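Local coordinates for cytidine deaminase (PDB 4WIG) that catalyses the zinc-dependent hydrolytic deamination of cytidine and 2'-deoxycytidine to uridine and 2'-deoxyuridine, and works as a homotetramer, at the interface of chains A and B. Numbering follows the deposited sequence. Chains: chain A/B, Cytidine deaminase.

Contact 1: the interface of chains A and B. Residues chain A 94, 98, 123-125; chain B 48-50.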
ATOM      1  N   GLN A  94      -7.480  -9.717  -2.867  1.00  8.96           N
ATOM      2  CA  GLN A  94      -7.930  -9.570  -1.475  1.00  8.84           C
ATOM      3  C   GLN A  94      -8.957  -8.445  -1.367  1.00  8.74           C
ATOM      4  O   GLN A  94     -10.006  -8.626  -0.751  1.00  8.56           O
ATOM      5  CB  GLN A  94      -6.757  -9.319  -0.515  1.00  8.86           C
ATOM      6  CG  GLN A  94      -7.143  -9.436   0.958  1.00  8.82           C
ATOM      7  CD  GLN A  94      -7.260 -10.875   1.461  1.00  8.79           C
ATOM      8  OE1 GLN A  94      -6.383 -11.714   1.217  1.00  8.80           O
ATOM      9  NE2 GLN A  94      -8.331 -11.156   2.192  1.00  8.63           N
ATOM     10  N   GLU A  98     -13.400  -8.740  -0.429  1.00 10.56           N
ATOM     11  CA  GLU A  98     -14.139  -7.998   0.589  1.00 10.88           C
ATOM     12  C   GLU A  98     -15.498  -7.529   0.075  1.00 10.86           C
ATOM     13  O   GLU A  98     -16.447  -7.378   0.856  1.00 10.83           O
ATOM     14  CB  GLU A  98     -13.311  -6.782   1.012  1.00 11.46           C
ATOM     15  CG  GLU A  98     -13.836  -5.998   2.195  1.00 11.92           C
ATOM     16  CD  GLU A  98     -13.511  -6.641   3.533  1.00 12.17           C
ATOM     17  OE1 GLU A  98     -14.370  -6.568   4.427  1.00 13.10           O
ATOM     18  OE2 GLU A  98     -12.411  -7.216   3.695  1.00 12.74           O
ATOM     19  N   PHE A 123      -7.205 -15.246   3.557  1.00 14.77           N
ATOM     20  CA  PHE A 123      -7.173 -14.564   4.841  1.00 15.08           C
ATOM     21  C   PHE A 123      -8.502 -13.825   5.012  1.00 16.30           C
ATOM     22  O   PHE A 123      -9.027 -13.274   4.046  1.00 15.56           O
ATOM     23  CB  PHE A 123      -6.007 -13.572   4.885  1.00 14.96           C
ATOM     24  CG  PHE A 123      -5.954 -12.764   6.144  1.00 15.16           C
ATOM     25  CD1 PHE A 123      -5.361 -13.278   7.282  1.00 15.29           C
ATOM     26  CD2 PHE A 123      -6.527 -11.500   6.198  1.00 15.28           C
ATOM     27  CE1 PHE A 123      -5.334 -12.544   8.453  1.00 15.83           C
ATOM     28  CE2 PHE A 123      -6.502 -10.763   7.360  1.00 15.48           C
ATOM     29  CZ  PHE A 123      -5.901 -11.286   8.493  1.00 15.75           C
ATOM     30  N   GLY A 124      -9.052 -13.807   6.224  1.00 17.85           N
ATOM     31  CA  GLY A 124     -10.345 -13.145   6.426  1.00 19.71           C
ATOM     32  C   GLY A 124     -10.801 -12.951   7.854  1.00 21.97           C
ATOM     33  O   GLY A 124     -10.022 -13.093   8.791  1.00 21.77           O
ATOM     34  N   LEU A 125     -12.087 -12.631   8.002  1.00 24.33           N
ATOM     35  CA  LEU A 125     -12.658 -12.233   9.295  1.00 27.04           C
ATOM     36  C   LEU A 125     -12.408 -13.264  10.399  1.00 28.26           C
ATOM     37  O   LEU A 125     -12.181 -12.898  11.550  1.00 29.09           O
ATOM     38  CB  LEU A 125     -14.169 -12.004   9.173  1.00 28.39           C
ATOM     39  CG  LEU A 125     -14.785 -10.703   9.708  1.00 30.06           C
ATOM     40  CD1 LEU A 125     -13.989 -10.041  10.833  1.00 30.47           C
ATOM     41  CD2 LEU A 125     -15.001  -9.729   8.561  1.00 30.67           C
TER
ATOM     42  N   ASN B  48     -10.208  -2.795   4.510  1.00 10.03           N
ATOM     43  CA  ASN B  48     -10.050  -4.207   4.149  1.00  9.82           C
ATOM     44  C   ASN B  48      -9.694  -5.034   5.391  1.00 10.18           C
ATOM     45  O   ASN B  48      -9.083  -4.526   6.326  1.00 10.28           O
ATOM     46  CB  ASN B  48      -8.970  -4.390   3.084  1.00  9.74           C
ATOM     47  CG  ASN B  48      -8.971  -5.792   2.496  1.00  9.78           C
ATOM     48  OD1 ASN B  48      -8.155  -6.639   2.878  1.00 10.05           O
ATOM     49  ND2 ASN B  48      -9.899  -6.052   1.587  1.00  9.57           N
ATOM     50  N   VAL B  49     -10.080  -6.305   5.395  1.00 10.69           N
ATOM     51  CA  VAL B  49      -9.792  -7.195   6.527  1.00 11.39           C
ATOM     52  C   VAL B  49      -8.288  -7.316   6.793  1.00 11.21           C
ATOM     53  O   VAL B  49      -7.870  -7.495   7.944  1.00 11.45           O
ATOM     54  CB  VAL B  49     -10.436  -8.584   6.328  1.00 11.93           C
ATOM     55  CG1 VAL B  49      -9.832  -9.322   5.142  1.00 11.91           C
ATOM     56  CG2 VAL B  49     -10.344  -9.409   7.604  1.00 12.33           C
ATOM     57  N   SER B  50      -7.490  -7.248   5.728  1.00 10.90           N
ATOM     58  CA  SER B  50      -6.056  -6.964   5.842  1.00 11.09           C
ATOM     59  C   SER B  50      -5.948  -5.450   5.871  1.00 11.27           C
ATOM     60  O   SER B  50      -6.063  -4.796   4.840  1.00 10.83           O
ATOM     61  CB  SER B  50      -5.276  -7.548   4.664  1.00 11.05           C
ATOM     62  OG  SER B  50      -3.874  -7.364   4.831  1.00 11.24           O
TER
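A subunit interface of the homotetrameric enzyme is built here where B:Val49 enters a notch between helix 90-100 and the C-terminal segment of chain A, and it helps to join two copies of the protein. B:Val49 buries 69 Å², more than any other residue of this patch. B:Val49 N, a backbone amide, donates to the carboxylate OE2 of A:Glu98 over 3.0 Å, and the donor approaches from above the carboxylate plane, 48° out of it. The chain of A:Glu98 bends at its second torsion (chi2 79°), which turns the carboxylate over the B loop. The two methyls of B:Val49 divide the remaining contacts. B:Val49 CG1, set between the backbone N and the carbonyl carbon, packs on the same carboxylate and lies 3.8 Å from the amide NE2 of A:Gln94. B:Val49 CG2 points toward the chain A tail and comes within 3.9 Å of A:Gly124 CA; A:Leu125 is poorly ordered, so its contact with B:Val49 CG2 is uncertain. The ring of A:Phe123 presents an edge, with the carbonyl carbon of B:Val49 in its plane and A:Phe123 CE2 3.6 Å from B:Val49 O. A second-shell bond ties tail to helix: A:Gln94 NE2 donates to A:Phe123 O at 2.9 Å. B:Asn48 crosses A:Gln94 at about a right angle, with B:Asn48 OD1 3.5 Å from the aliphatic A:Gln94 CG. B:Asn48 OD1 also accepts B:Ser50 N over 3.0 Å, which helps fix the rotation of the amide and directs ND2 toward A:Gln94 O, to which it makes a weak hydrogen bond. In the fold, A:Gln94 and A:Glu98 lie one turn apart on helix 90-100, which also carries the zinc ligand A:Cys92, while B:Asn48 to B:Ser50 belong to the loop between strand 40-44 and the 3-10 helix 51-53.

Contact 2: the interface of chains A and B. Residues chain A 21, 24, 47-49; chain B 94, 98, 125.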
ATOM      1  N   TYR A  21      -3.488   6.757 -15.716  1.00 10.74           N
ATOM      2  CA  TYR A  21      -2.396   7.689 -15.484  1.00 10.85           C
ATOM      3  C   TYR A  21      -1.124   6.865 -15.322  1.00 11.09           C
ATOM      4  O   TYR A  21      -0.839   6.380 -14.226  1.00 10.54           O
ATOM      5  CB  TYR A  21      -2.682   8.527 -14.236  1.00 11.24           C
ATOM      6  CG  TYR A  21      -1.592   9.525 -13.914  1.00 11.51           C
ATOM      7  CD1 TYR A  21      -1.579  10.770 -14.513  1.00 12.07           C
ATOM      8  CD2 TYR A  21      -0.567   9.214 -13.027  1.00 11.79           C
ATOM      9  CE1 TYR A  21      -0.584  11.687 -14.241  1.00 12.34           C
ATOM     10  CE2 TYR A  21       0.436  10.129 -12.746  1.00 12.16           C
ATOM     11  CZ  TYR A  21       0.417  11.362 -13.360  1.00 12.56           C
ATOM     12  OH  TYR A  21       1.409  12.272 -13.088  1.00 13.51           O
ATOM     13  N   TYR A  24       4.979   6.671 -15.735  1.00 15.86           N
ATOM     14  CA  TYR A  24       6.213   5.972 -15.338  1.00 15.98           C
ATOM     15  C   TYR A  24       6.206   4.505 -15.757  1.00 16.15           C
ATOM     16  O   TYR A  24       7.181   4.025 -16.339  1.00 16.29           O
ATOM     17  CB  TYR A  24       6.469   6.117 -13.834  1.00 16.28           C
ATOM     18  CG  TYR A  24       6.219   7.527 -13.353  1.00 16.23           C
ATOM     19  CD1 TYR A  24       5.355   7.775 -12.296  1.00 16.20           C
ATOM     20  CD2 TYR A  24       6.785   8.612 -14.001  1.00 16.74           C
ATOM     21  CE1 TYR A  24       5.093   9.057 -11.875  1.00 16.32           C
ATOM     22  CE2 TYR A  24       6.534   9.904 -13.575  1.00 17.15           C
ATOM     23  CZ  TYR A  24       5.684  10.117 -12.509  1.00 16.66           C
ATOM     24  OH  TYR A  24       5.413  11.389 -12.090  1.00 18.19           O
ATOM     25  N   ASP A  47      -0.372   5.518 -11.614  1.00  9.28           N
ATOM     26  CA  ASP A  47       1.031   5.609 -11.204  1.00  9.69           C
ATOM     27  C   ASP A  47       1.253   6.690 -10.147  1.00  9.93           C
ATOM     28  O   ASP A  47       0.579   7.723 -10.138  1.00  9.93           O
ATOM     29  CB  ASP A  47       1.921   6.029 -12.395  1.00 10.00           C
ATOM     30  CG  ASP A  47       2.277   4.893 -13.339  1.00 10.14           C
ATOM     31  OD1 ASP A  47       1.788   3.749 -13.202  1.00  9.42           O
ATOM     32  OD2 ASP A  47       3.059   5.193 -14.275  1.00 10.75           O
ATOM     33  N   ASN A  48       2.233   6.453  -9.276  1.00 10.16           N
ATOM     34  CA  ASN A  48       2.839   7.519  -8.480  1.00 10.23           C
ATOM     35  C   ASN A  48       4.361   7.492  -8.619  1.00 10.34           C
ATOM     36  O   ASN A  48       4.948   6.447  -8.867  1.00  9.83           O
ATOM     37  CB  ASN A  48       2.473   7.374  -7.012  1.00 10.36           C
ATOM     38  CG  ASN A  48       2.823   8.605  -6.206  1.00 10.56           C
ATOM     39  OD1 ASN A  48       3.840   8.638  -5.510  1.00 11.23           O
ATOM     40  ND2 ASN A  48       1.995   9.634  -6.309  1.00 10.69           N
ATOM     41  N   VAL A  49       4.986   8.652  -8.458  1.00 10.72           N
ATOM     42  CA  VAL A  49       6.449   8.748  -8.552  1.00 11.60           C
ATOM     43  C   VAL A  49       7.139   7.869  -7.501  1.00 11.41           C
ATOM     44  O   VAL A  49       8.239   7.356  -7.742  1.00 11.93           O
ATOM     45  CB  VAL A  49       6.933  10.220  -8.493  1.00 12.25           C
ATOM     46  CG1 VAL A  49       6.655  10.868  -7.145  1.00 12.30           C
ATOM     47  CG2 VAL A  49       8.411  10.317  -8.833  1.00 12.83           C
TER
ATOM     48  N   GLN B  94       1.457  12.540  -0.776  1.00  8.99           N
ATOM     49  CA  GLN B  94       2.321  12.220  -1.909  1.00  8.46           C
ATOM     50  C   GLN B  94       1.480  11.964  -3.148  1.00  8.75           C
ATOM     51  O   GLN B  94       1.751  12.473  -4.227  1.00  9.29           O
ATOM     52  CB  GLN B  94       3.168  10.995  -1.596  1.00  8.43           C
ATOM     53  CG  GLN B  94       4.220  10.663  -2.656  1.00  8.25           C
ATOM     54  CD  GLN B  94       5.416  11.589  -2.606  1.00  8.12           C
ATOM     55  OE1 GLN B  94       5.993  11.831  -1.531  1.00  8.33           O
ATOM     56  NE2 GLN B  94       5.810  12.103  -3.756  1.00  7.92           N
ATOM     57  N   GLU B  98       1.074  14.385  -6.933  1.00 10.55           N
ATOM     58  CA  GLU B  98       1.190  13.899  -8.310  1.00 10.76           C
ATOM     59  C   GLU B  98       0.154  14.549  -9.228  1.00 10.67           C
ATOM     60  O   GLU B  98       0.410  14.728 -10.429  1.00  9.94           O
ATOM     61  CB  GLU B  98       1.005  12.370  -8.319  1.00 11.20           C
ATOM     62  CG  GLU B  98       1.346  11.647  -9.613  1.00 11.67           C
ATOM     63  CD  GLU B  98       2.841  11.533  -9.865  1.00 11.79           C
ATOM     64  OE1 GLU B  98       3.230  11.660 -11.034  1.00 13.05           O
ATOM     65  OE2 GLU B  98       3.624  11.341  -8.913  1.00 11.61           O
ATOM     66  N   LEU B 125      10.088  13.354  -9.268  1.00 23.56           N
ATOM     67  CA  LEU B 125      10.790  13.100 -10.541  1.00 26.07           C
ATOM     68  C   LEU B 125      12.281  13.396 -10.530  1.00 27.16           C
ATOM     69  O   LEU B 125      13.066  12.647 -11.113  1.00 28.49           O
ATOM     70  CB  LEU B 125      10.176  13.906 -11.693  1.00 26.79           C
ATOM     71  CG  LEU B 125       9.187  13.181 -12.602  1.00 27.74           C
ATOM     72  CD1 LEU B 125       9.741  11.840 -13.086  1.00 28.15           C
ATOM     73  CD2 LEU B 125       7.865  13.024 -11.872  1.00 27.93           C
TER
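A:Tyr21 and A:Tyr24 converge on the carboxylate of B:Glu98, in a member of the cytidine and deoxycytidylate deaminase family whose probable substrate-binding stretch, A:Asn45 to A:Asp47, runs into this interface. Both phenol hydroxyls are placed on one oxygen, OE1, but on different sides. A:Tyr21 OH, at 2.8 Å, uses the anti lone pair of B:Glu98 OE1, the one directed away from OE2. As modelled, A:Tyr24 OH lies on the syn side of OE1, but that bond is too short to be trusted. Neither ring lies flat on the acid. For A:Tyr21, OE1 sits at the ring edge and in its plane, and the carboxylate is turned 66° from that ring. A:Tyr21 CE2 also packs against the aliphatic stem of the acid, 3.6 Å from B:Glu98 CG. The A:Tyr24 ring comes from the opposite direction, nearly perpendicular to the carboxylate at 84°, with B:Glu98 CD at its edge and in plane. If both contacts hold, the two phenols would restrain the rotation of the carboxylate, whose OE2 accepts the backbone N of A:Val49 from above the carboxylate plane. B:Leu125 lies off the plane of the A:Tyr24 ring, beside its CE2 side, with B:Leu125 CD1 3.8 Å from A:Tyr24 CE2. B:Leu125 N, from the backbone, lies 3.5 Å from A:Val49 CG2. Within chain A, A:Tyr24 N donates to A:Asp47 OD2 over 2.8 Å, meeting it nearly along the C-O axis. A:Asp47 is an engineered residue, so this bond is not necessarily the one made by the natural side chain. The first torsion of A:Tyr24 (chi1 -43°) sets its ring anti to its own carbonyl carbon, which carries the hydroxyl across to chain B while the backbone N remains with chain A.

The centres of contact 1 and contact 2 lie about 27 Å apart, at opposite ends of one two-fold symmetric interface. Both draw on Asn48 and Val49 from one chain and Gln94, Glu98 and Leu125 from the other, with the roles of the chains exchanged. Contact 1 samples the tail side of this shared set and contact 2 its tyrosine side, so each chain gives its loop at one end and its helix 90-100 at the other. Their centres are about 14 and 17 Å from the active-site residue A:Glu58, and the loop beside the probable substrate-binding stretch is part of the interface.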